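Local coordinates for probable hydrolase (Pseudomonas aeruginosa, PDB 3OM8), which is probably an alpha/beta-hydrolase-fold enzyme, possibly acting as a 3-oxoadipate enol-lactonase, at residues Val106-Ala111 with Thr126-Gly131; Leu110-Pro115 with Arg201-Arg206; Ala134-Arg139 with Ala193-Thr198. All blocks are in the same frame, centred on the assembly; numbering follows the deposited sequence.

Contact 1: Val106-Ala111 with Thr126-Gly131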
loop_
_atom_site.group_PDB
_atom_site.type_symbol
_atom_site.label_atom_id
_atom_site.label_comp_id
_atom_site.label_asym_id
_atom_site.label_seq_id
_atom_site.Cartn_x
_atom_site.Cartn_y
_atom_site.Cartn_z
ATOM N N VAL B 106 9.262 -6.174 -18.681
ATOM C CA VAL B 106 10.654 -6.170 -19.102
ATOM C C VAL B 106 11.574 -6.046 -17.884
ATOM O O VAL B 106 12.594 -6.729 -17.785
ATOM C CB VAL B 106 10.936 -5.045 -20.110
ATOM C CG1 VAL B 106 12.411 -5.029 -20.488
ATOM C CG2 VAL B 106 10.073 -5.232 -21.361
ATOM N N GLY B 107 11.196 -5.181 -16.948
ATOM C CA GLY B 107 11.952 -5.014 -15.720
ATOM C C GLY B 107 12.122 -6.312 -14.953
ATOM O O GLY B 107 13.234 -6.678 -14.570
ATOM N N GLN B 108 11.018 -7.013 -14.718
ATOM C CA GLN B 108 11.082 -8.265 -13.977
ATOM C C GLN B 108 11.978 -9.275 -14.694
ATOM O O GLN B 108 12.741 -10.000 -14.047
ATOM C CB GLN B 108 9.685 -8.841 -13.779
ATOM C CG GLN B 108 8.772 -7.973 -12.931
ATOM C CD GLN B 108 7.318 -8.314 -13.139
ATOM O OE1 GLN B 108 6.849 -9.360 -12.702
ATOM N NE2 GLN B 108 6.595 -7.437 -13.828
ATOM N N TRP B 109 11.889 -9.300 -16.028
ATOM C CA TRP B 109 12.716 -10.183 -16.849
ATOM C C TRP B 109 14.204 -9.868 -16.707
ATOM O O TRP B 109 15.020 -10.771 -16.524
ATOM C CB TRP B 109 12.311 -10.112 -18.331
ATOM C CG TRP B 109 12.972 -11.167 -19.174
ATOM C CD1 TRP B 109 12.477 -12.400 -19.472
ATOM C CD2 TRP B 109 14.260 -11.089 -19.810
ATOM N NE1 TRP B 109 13.367 -13.093 -20.256
ATOM C CE2 TRP B 109 14.470 -12.310 -20.478
ATOM C CE3 TRP B 109 15.253 -10.107 -19.880
ATOM C CZ2 TRP B 109 15.630 -12.575 -21.211
ATOM C CZ3 TRP B 109 16.406 -10.372 -20.605
ATOM C CH2 TRP B 109 16.584 -11.595 -21.260
ATOM N N LEU B 110 14.560 -8.590 -16.801
ATOM C CA LEU B 110 15.954 -8.203 -16.639
ATOM C C LEU B 110 16.481 -8.625 -15.262
ATOM O O LEU B 110 17.611 -9.097 -15.138
ATOM C CB LEU B 110 16.130 -6.702 -16.850
ATOM C CG LEU B 110 15.843 -6.236 -18.271
ATOM C CD1 LEU B 110 15.624 -4.730 -18.332
ATOM C CD2 LEU B 110 16.976 -6.661 -19.190
ATOM N N ALA B 111 15.656 -8.475 -14.232
ATOM C CA ALA B 111 16.080 -8.824 -12.880
ATOM C C ALA B 111 16.286 -10.326 -12.769
ATOM O O ALA B 111 17.128 -10.792 -12.006
ATOM C CB ALA B 111 15.065 -8.350 -11.856
ATOM N N THR B 126 2.198 -2.587 -13.051
ATOM C CA THR B 126 2.617 -3.739 -13.818
ATOM C C THR B 126 2.127 -5.025 -13.175
ATOM O O THR B 126 1.330 -5.005 -12.233
ATOM C CB THR B 126 4.146 -3.786 -13.988
ATOM O OG1 THR B 126 4.486 -4.772 -14.977
ATOM C CG2 THR B 126 4.822 -4.136 -12.668
ATOM N N SER B 127 2.617 -6.145 -13.688
ATOM C CA SER B 127 2.125 -7.438 -13.267
ATOM C C SER B 127 3.103 -8.534 -13.648
ATOM O O SER B 127 3.928 -8.360 -14.545
ATOM C CB SER B 127 0.761 -7.694 -13.905
ATOM O OG SER B 127 0.403 -9.056 -13.814
ATOM N N ALA B 128 3.009 -9.662 -12.956
ATOM C CA ALA B 128 3.822 -10.826 -13.269
ATOM C C ALA B 128 3.035 -11.842 -14.092
ATOM O O ALA B 128 3.590 -12.836 -14.549
ATOM C CB ALA B 128 4.335 -11.468 -12.000
ATOM N N TRP B 129 1.743 -11.594 -14.274
ATOM C CA TRP B 129 0.898 -12.527 -15.011
ATOM C C TRP B 129 -0.453 -11.917 -15.333
ATOM O O TRP B 129 -1.234 -11.611 -14.435
ATOM C CB TRP B 129 0.715 -13.834 -14.240
ATOM C CG TRP B 129 -0.321 -14.755 -14.837
ATOM C CD1 TRP B 129 -0.189 -15.526 -15.960
ATOM C CD2 TRP B 129 -1.641 -15.005 -14.331
ATOM N NE1 TRP B 129 -1.344 -16.237 -16.178
ATOM C CE2 TRP B 129 -2.250 -15.936 -15.192
ATOM C CE3 TRP B 129 -2.363 -14.534 -13.228
ATOM C CZ2 TRP B 129 -3.550 -16.402 -14.990
ATOM C CZ3 TRP B 129 -3.652 -14.998 -13.026
ATOM C CH2 TRP B 129 -4.233 -15.920 -13.906
ATOM N N LEU B 130 -0.721 -11.755 -16.627
ATOM C CA LEU B 130 -1.937 -11.098 -17.086
ATOM C C LEU B 130 -2.901 -12.045 -17.809
ATOM O O LEU B 130 -3.762 -11.599 -18.563
ATOM C CB LEU B 130 -1.582 -9.891 -17.961
ATOM C CG LEU B 130 -0.874 -8.764 -17.196
ATOM C CD1 LEU B 130 -0.314 -7.702 -18.132
ATOM C CD2 LEU B 130 -1.831 -8.134 -16.211
ATOM N N GLY B 131 -2.758 -13.349 -17.567
ATOM C CA GLY B 131 -3.657 -14.347 -18.129
ATOM C C GLY B 131 -5.081 -14.190 -17.625
ATOM O O GLY B 131 -5.354 -13.305 -16.805
#
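Q108 is the one residue of the helical segment 106-111 that reaches the 126-131 loop, and its amide does the touching. CG stands anti to the carbonyl carbon (chi1 -64°) and the chain runs extended beyond it, which carries the amide from the helix to the loop backbone. There Q108 NE2 donates to S127 O at 2.9 Å, with an N-H...O angle of 166°. The acceptor lies close to the plane of the Q108 amide, whereas NE2 sits well above the carbonyl plane of S127. NE2 also bonds to G104 O, one turn back in the same helix, so two backbone carbonyls hold the amide in its rotation. Helix 102-113 starts at the probable nucleophile elbow of this alpha/beta hydrolase fold, directly after S101, and the loop leaves strand 118-124, next in the sheet to strand 95-100, which leads into the elbow; Q108 ties the two together. On the other branch of the amide, Q108 OE1 rests 3.4 Å from A128 CB. T126 approaches from the opposite direction: its OG1, which bonds to S101 O, lies 3.6 Å from Q108 NE2. L200, L204 and I230 of helix 224-233 also pack against the buried Q108 side chain.

Contact 2: Leu110-Pro115 with Arg201-Arg206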
loop_
_atom_site.group_PDB
_atom_site.type_symbol
_atom_site.label_atom_id
_atom_site.label_comp_id
_atom_site.label_asym_id
_atom_site.label_seq_id
_atom_site.Cartn_x
_atom_site.Cartn_y
_atom_site.Cartn_z
ATOM N N LEU B 110 14.560 -8.590 -16.801
ATOM C CA LEU B 110 15.954 -8.203 -16.639
ATOM C C LEU B 110 16.481 -8.625 -15.262
ATOM O O LEU B 110 17.611 -9.097 -15.138
ATOM C CB LEU B 110 16.130 -6.702 -16.850
ATOM C CG LEU B 110 15.843 -6.236 -18.271
ATOM C CD1 LEU B 110 15.624 -4.730 -18.332
ATOM C CD2 LEU B 110 16.976 -6.661 -19.190
ATOM N N ALA B 111 15.656 -8.475 -14.232
ATOM C CA ALA B 111 16.080 -8.824 -12.880
ATOM C C ALA B 111 16.286 -10.326 -12.769
ATOM O O ALA B 111 17.128 -10.792 -12.006
ATOM C CB ALA B 111 15.065 -8.350 -11.856
ATOM N N LEU B 112 15.520 -11.084 -13.542
ATOM C CA LEU B 112 15.635 -12.538 -13.511
ATOM C C LEU B 112 16.790 -13.063 -14.361
ATOM O O LEU B 112 17.458 -14.020 -13.980
ATOM C CB LEU B 112 14.322 -13.192 -13.946
ATOM C CG LEU B 112 13.182 -13.132 -12.927
ATOM C CD1 LEU B 112 11.861 -13.482 -13.581
ATOM C CD2 LEU B 112 13.470 -14.062 -11.758
ATOM N N HIS B 113 17.043 -12.427 -15.498
ATOM C CA HIS B 113 17.949 -13.009 -16.482
ATOM C C HIS B 113 19.257 -12.250 -16.660
ATOM O O HIS B 113 20.247 -12.810 -17.144
ATOM C CB HIS B 113 17.225 -13.205 -17.822
ATOM C CG HIS B 113 16.086 -14.169 -17.740
ATOM N ND1 HIS B 113 14.775 -13.765 -17.619
ATOM C CD2 HIS B 113 16.065 -15.522 -17.720
ATOM C CE1 HIS B 113 13.993 -14.827 -17.542
ATOM N NE2 HIS B 113 14.752 -15.907 -17.603
ATOM N N ALA B 114 19.265 -10.985 -16.262
ATOM C CA ALA B 114 20.477 -10.178 -16.332
ATOM C C ALA B 114 20.649 -9.280 -15.091
ATOM O O ALA B 114 20.890 -8.074 -15.213
ATOM C CB ALA B 114 20.479 -9.355 -17.602
ATOM N N PRO B 115 20.541 -9.878 -13.891
ATOM C CA PRO B 115 20.536 -9.103 -12.644
ATOM C C PRO B 115 21.779 -8.230 -12.525
ATOM O O PRO B 115 21.694 -7.107 -12.039
ATOM C CB PRO B 115 20.542 -10.181 -11.551
ATOM C CG PRO B 115 20.997 -11.431 -12.224
ATOM C CD PRO B 115 20.531 -11.330 -13.643
ATOM N N ARG B 201 5.165 -15.329 -11.924
ATOM C CA ARG B 201 4.800 -15.441 -10.504
ATOM C C ARG B 201 5.702 -16.384 -9.690
ATOM O O ARG B 201 6.199 -16.016 -8.633
ATOM C CB ARG B 201 3.325 -15.833 -10.343
ATOM C CG ARG B 201 2.320 -14.784 -10.838
ATOM C CD ARG B 201 0.885 -15.315 -10.801
ATOM N NE ARG B 201 0.700 -16.426 -11.732
ATOM C CZ ARG B 201 -0.375 -17.208 -11.769
ATOM N NH1 ARG B 201 -1.376 -17.010 -10.918
ATOM N NH2 ARG B 201 -0.449 -18.198 -12.657
ATOM N N ALA B 202 5.928 -17.589 -10.193
ATOM C CA ALA B 202 6.694 -18.590 -9.458
ATOM C C ALA B 202 8.200 -18.306 -9.433
ATOM O O ALA B 202 8.955 -18.981 -8.730
ATOM C CB ALA B 202 6.427 -19.979 -10.039
ATOM N N GLN B 203 8.629 -17.306 -10.195
ATOM C CA GLN B 203 10.046 -17.011 -10.345
ATOM C C GLN B 203 10.467 -15.777 -9.556
ATOM O O GLN B 203 11.657 -15.575 -9.306
ATOM C CB GLN B 203 10.385 -16.787 -11.817
ATOM C CG GLN B 203 10.089 -17.978 -12.726
ATOM C CD GLN B 203 10.170 -17.618 -14.197
ATOM O OE1 GLN B 203 9.173 -17.680 -14.916
ATOM N NE2 GLN B 203 11.358 -17.234 -14.651
ATOM N N LEU B 204 9.499 -14.950 -9.175
ATOM C CA LEU B 204 9.807 -13.695 -8.498
ATOM C C LEU B 204 10.714 -13.886 -7.273
ATOM O O LEU B 204 11.638 -13.098 -7.051
ATOM C CB LEU B 204 8.523 -12.972 -8.096
ATOM C CG LEU B 204 7.618 -12.554 -9.252
ATOM C CD1 LEU B 204 6.463 -11.730 -8.723
ATOM C CD2 LEU B 204 8.413 -11.786 -10.304
ATOM N N ALA B 205 10.464 -14.939 -6.499
ATOM C CA ALA B 205 11.222 -15.190 -5.267
ATOM C C ALA B 205 12.737 -15.221 -5.488
ATOM O O ALA B 205 13.504 -15.149 -4.537
ATOM C CB ALA B 205 10.753 -16.482 -4.599
ATOM N N ARG B 206 13.163 -15.318 -6.743
ATOM C CA ARG B 206 14.587 -15.398 -7.064
ATOM C C ARG B 206 15.236 -14.027 -7.173
ATOM O O ARG B 206 16.447 -13.902 -7.046
ATOM C CB ARG B 206 14.807 -16.158 -8.376
ATOM C CG ARG B 206 14.357 -17.609 -8.354
ATOM C CD ARG B 206 14.313 -18.190 -9.762
ATOM N NE ARG B 206 13.652 -19.494 -9.780
ATOM C CZ ARG B 206 13.179 -20.084 -10.874
ATOM N NH1 ARG B 206 12.591 -21.272 -10.787
ATOM N NH2 ARG B 206 13.288 -19.487 -12.056
#
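L112, near the end of helix 102-113, sets its two methyl groups against Q203 and R206 of the loop that leads from helix 185-196 to strand 211-216. This is where the helix that starts at the probable nucleophile elbow of the alpha/beta hydrolase fold runs out. The apolar part of the contact is small. L112 CD1 lies 4.0 Å from Q203 CB, and L112 CD2 ends 4.2 Å from R206 CB, so the leucine tip meets the base of both longer side chains. With CG anti to the carbonyl carbon (chi1 -74°), the L112 branch swings closer to the loop than its CB direction alone would bring it; its side chain and that of Q203 run nearly perpendicular. Carbon-to-polar approaches complete the contact: L112 CD2 is 3.4 Å from Q203 O, and L112 CD1 is 3.9 Å from Q203 NE2. Within the loop, the R206 guanidinium turns one face over Q203 CA, which sits 4.2 Å above its plane and off its centre. I207, next in the loop, also packs on L112 and A111. With methyl contacts and no directional bond between the two segments, the join rests on shape and on the partial burial of the leucine.

Contact 3: Ala134-Arg139 with Ala193-Thr198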
loop_
_atom_site.group_PDB
_atom_site.type_symbol
_atom_site.label_atom_id
_atom_site.label_comp_id
_atom_site.label_asym_id
_atom_site.label_seq_id
_atom_site.Cartn_x
_atom_site.Cartn_y
_atom_site.Cartn_z
ATOM N N ALA B 134 -6.114 -16.332 -23.449
ATOM C CA ALA B 134 -7.145 -16.177 -24.487
ATOM C C ALA B 134 -7.403 -14.730 -24.895
ATOM O O ALA B 134 -7.484 -14.409 -26.071
ATOM C CB ALA B 134 -8.453 -16.830 -24.048
ATOM N N GLN B 135 -7.545 -13.853 -23.917
ATOM C CA GLN B 135 -7.889 -12.472 -24.210
ATOM C C GLN B 135 -6.853 -11.772 -25.089
ATOM O O GLN B 135 -7.156 -10.756 -25.712
ATOM C CB GLN B 135 -8.057 -11.694 -22.912
ATOM C CG GLN B 135 -6.775 -11.587 -22.125
ATOM C CD GLN B 135 -7.017 -11.171 -20.704
ATOM O OE1 GLN B 135 -7.399 -10.033 -20.437
ATOM N NE2 GLN B 135 -6.799 -12.095 -19.776
ATOM N N TRP B 136 -5.630 -12.298 -25.122
ATOM C CA TRP B 136 -4.562 -11.643 -25.869
ATOM C C TRP B 136 -4.556 -12.073 -27.338
ATOM O O TRP B 136 -4.294 -11.260 -28.221
ATOM C CB TRP B 136 -3.201 -11.859 -25.203
ATOM C CG TRP B 136 -3.178 -11.322 -23.805
ATOM C CD1 TRP B 136 -3.211 -12.047 -22.652
ATOM C CD2 TRP B 136 -3.159 -9.936 -23.408
ATOM N NE1 TRP B 136 -3.198 -11.203 -21.566
ATOM C CE2 TRP B 136 -3.170 -9.905 -22.002
ATOM C CE3 TRP B 136 -3.125 -8.725 -24.106
ATOM C CZ2 TRP B 136 -3.148 -8.708 -21.278
ATOM C CZ3 TRP B 136 -3.109 -7.545 -23.399
ATOM C CH2 TRP B 136 -3.119 -7.540 -21.990
ATOM N N ASP B 137 -4.858 -13.344 -27.588
ATOM C CA ASP B 137 -5.045 -13.840 -28.947
ATOM C C ASP B 137 -6.189 -13.104 -29.627
ATOM O O ASP B 137 -6.072 -12.682 -30.772
ATOM C CB ASP B 137 -5.324 -15.339 -28.930
ATOM C CG ASP B 137 -4.069 -16.157 -28.729
ATOM O OD1 ASP B 137 -3.008 -15.768 -29.264
ATOM O OD2 ASP B 137 -4.146 -17.191 -28.040
ATOM N N GLU B 138 -7.292 -12.940 -28.911
ATOM C CA GLU B 138 -8.407 -12.144 -29.409
ATOM C C GLU B 138 -7.977 -10.724 -29.759
ATOM O O GLU B 138 -8.399 -10.176 -30.776
ATOM C CB GLU B 138 -9.540 -12.097 -28.385
ATOM C CG GLU B 138 -10.230 -13.429 -28.191
ATOM C CD GLU B 138 -11.273 -13.389 -27.092
ATOM O OE1 GLU B 138 -11.589 -12.277 -26.608
ATOM O OE2 GLU B 138 -11.773 -14.472 -26.714
ATOM N N ARG B 139 -7.136 -10.131 -28.917
ATOM C CA ARG B 139 -6.702 -8.753 -29.129
ATOM C C ARG B 139 -5.703 -8.631 -30.280
ATOM O O ARG B 139 -5.649 -7.612 -30.966
ATOM C CB ARG B 139 -6.124 -8.175 -27.839
ATOM C CG ARG B 139 -7.176 -7.943 -26.770
ATOM C CD ARG B 139 -6.557 -7.589 -25.435
ATOM N NE ARG B 139 -7.574 -7.221 -24.452
ATOM C CZ ARG B 139 -7.481 -7.456 -23.144
ATOM N NH1 ARG B 139 -8.463 -7.080 -22.337
ATOM N NH2 ARG B 139 -6.414 -8.067 -22.642
ATOM N N ALA B 193 1.680 -10.511 -27.623
ATOM C CA ALA B 193 2.144 -11.894 -27.584
ATOM C C ALA B 193 3.182 -12.101 -26.480
ATOM O O ALA B 193 3.164 -13.117 -25.790
ATOM C CB ALA B 193 2.692 -12.327 -28.948
ATOM N N ALA B 194 4.088 -11.142 -26.327
ATOM C CA ALA B 194 5.049 -11.166 -25.230
ATOM C C ALA B 194 4.281 -11.274 -23.917
ATOM O O ALA B 194 4.572 -12.131 -23.091
ATOM C CB ALA B 194 5.917 -9.909 -25.236
ATOM N N VAL B 195 3.284 -10.413 -23.754
ATOM C CA VAL B 195 2.435 -10.413 -22.565
ATOM C C VAL B 195 1.711 -11.744 -22.389
ATOM O O VAL B 195 1.715 -12.331 -21.309
ATOM C CB VAL B 195 1.375 -9.305 -22.643
ATOM C CG1 VAL B 195 0.431 -9.417 -21.479
ATOM C CG2 VAL B 195 2.032 -7.946 -22.675
ATOM N N ARG B 196 1.088 -12.212 -23.462
ATOM C CA ARG B 196 0.352 -13.472 -23.448
ATOM C C ARG B 196 1.163 -14.626 -22.866
ATOM O O ARG B 196 0.655 -15.398 -22.057
ATOM C CB ARG B 196 -0.116 -13.826 -24.866
ATOM C CG ARG B 196 -0.873 -15.137 -24.976
ATOM C CD ARG B 196 -0.861 -15.643 -26.427
ATOM N NE ARG B 196 0.513 -15.800 -26.895
ATOM C CZ ARG B 196 0.908 -15.696 -28.160
ATOM N NH1 ARG B 196 0.035 -15.438 -29.130
ATOM N NH2 ARG B 196 2.190 -15.846 -28.450
ATOM N N ASP B 197 2.423 -14.736 -23.272
ATOM C CA ASP B 197 3.250 -15.878 -22.890
ATOM C C ASP B 197 3.864 -15.749 -21.506
ATOM O O ASP B 197 4.605 -16.620 -21.061
ATOM C CB ASP B 197 4.365 -16.088 -23.915
ATOM C CG ASP B 197 3.830 -16.437 -25.297
ATOM O OD1 ASP B 197 2.663 -16.894 -25.397
ATOM O OD2 ASP B 197 4.585 -16.258 -26.283
ATOM N N THR B 198 3.557 -14.660 -20.817
ATOM C CA THR B 198 4.249 -14.347 -19.577
ATOM C C THR B 198 3.551 -14.825 -18.307
ATOM O O THR B 198 2.407 -14.454 -18.041
ATOM C CB THR B 198 4.475 -12.839 -19.458
ATOM O OG1 THR B 198 5.387 -12.422 -20.478
ATOM C CG2 THR B 198 5.042 -12.496 -18.086
#
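The helical insertion between strands 118-124 and 211-216, where alpha/beta hydrolases commonly carry a lid, begins with helix 134-145 and ends with helix 185-196; W136 and V195 meet where these two helices pack. The CG1 methyl of V195, anti to the backbone N (chi1 174°), lies over one face of the indole, 3.8 Å from the centroid of the W136 six-membered ring and 20° off its normal, a CH-pi contact. On the opposite face lie Q135 CG and R139 NH2, the latter 3.3 Å above the W136 ring plane, so both faces of the indole carry contacts. Its NE1 bonds to L130 O in the loop before the helix, which helps fix the indole's rotation. Alongside, W136 CB touches R196 CB at 3.7 Å, the two side chains passing each other head to tail. At the outer edge of this helix pair, R196 bends at chi3 and joins a salt-bridge network. R196 NH1 donates to D137 OD1 at 3.1 Å (151°), meeting the carboxylate on its syn side. The guanidinium also grips D197 side-on, R196 NE to D197 OD1 at 2.8 Å and R196 NH2 to D197 OD2 at 3.3 Å, while A193 CB lies over one of its faces.

Contacts 1 and 2 have centres about 9 Å apart and both start from helix 102-113. They touch directly: the R201 guanidinium forms a cation-pi pair with the W129 ring, R201 NH1 to W129 CE3 3.5 Å, and L204 CD2 lies 3.8 Å from Q108 OE1. Contact 3, about 14 Å from contact 1 between centres, meets it at L130 and W129: L130 CD1 is 3.8 Å from V195 CG1, and W129 CD1 3.5 Å from T198 O. Contacts 2 and 3, about 21 Å apart between centres, simply adjoin in sequence. T126 and V195 bring contacts 1 and 3 near the probable S101-D219-H246 triad. A 1,2-ethanediol sits about 4 Å from the V195 side chain and a MES about 3 Å from that of Q203, both probably crystallisation additives.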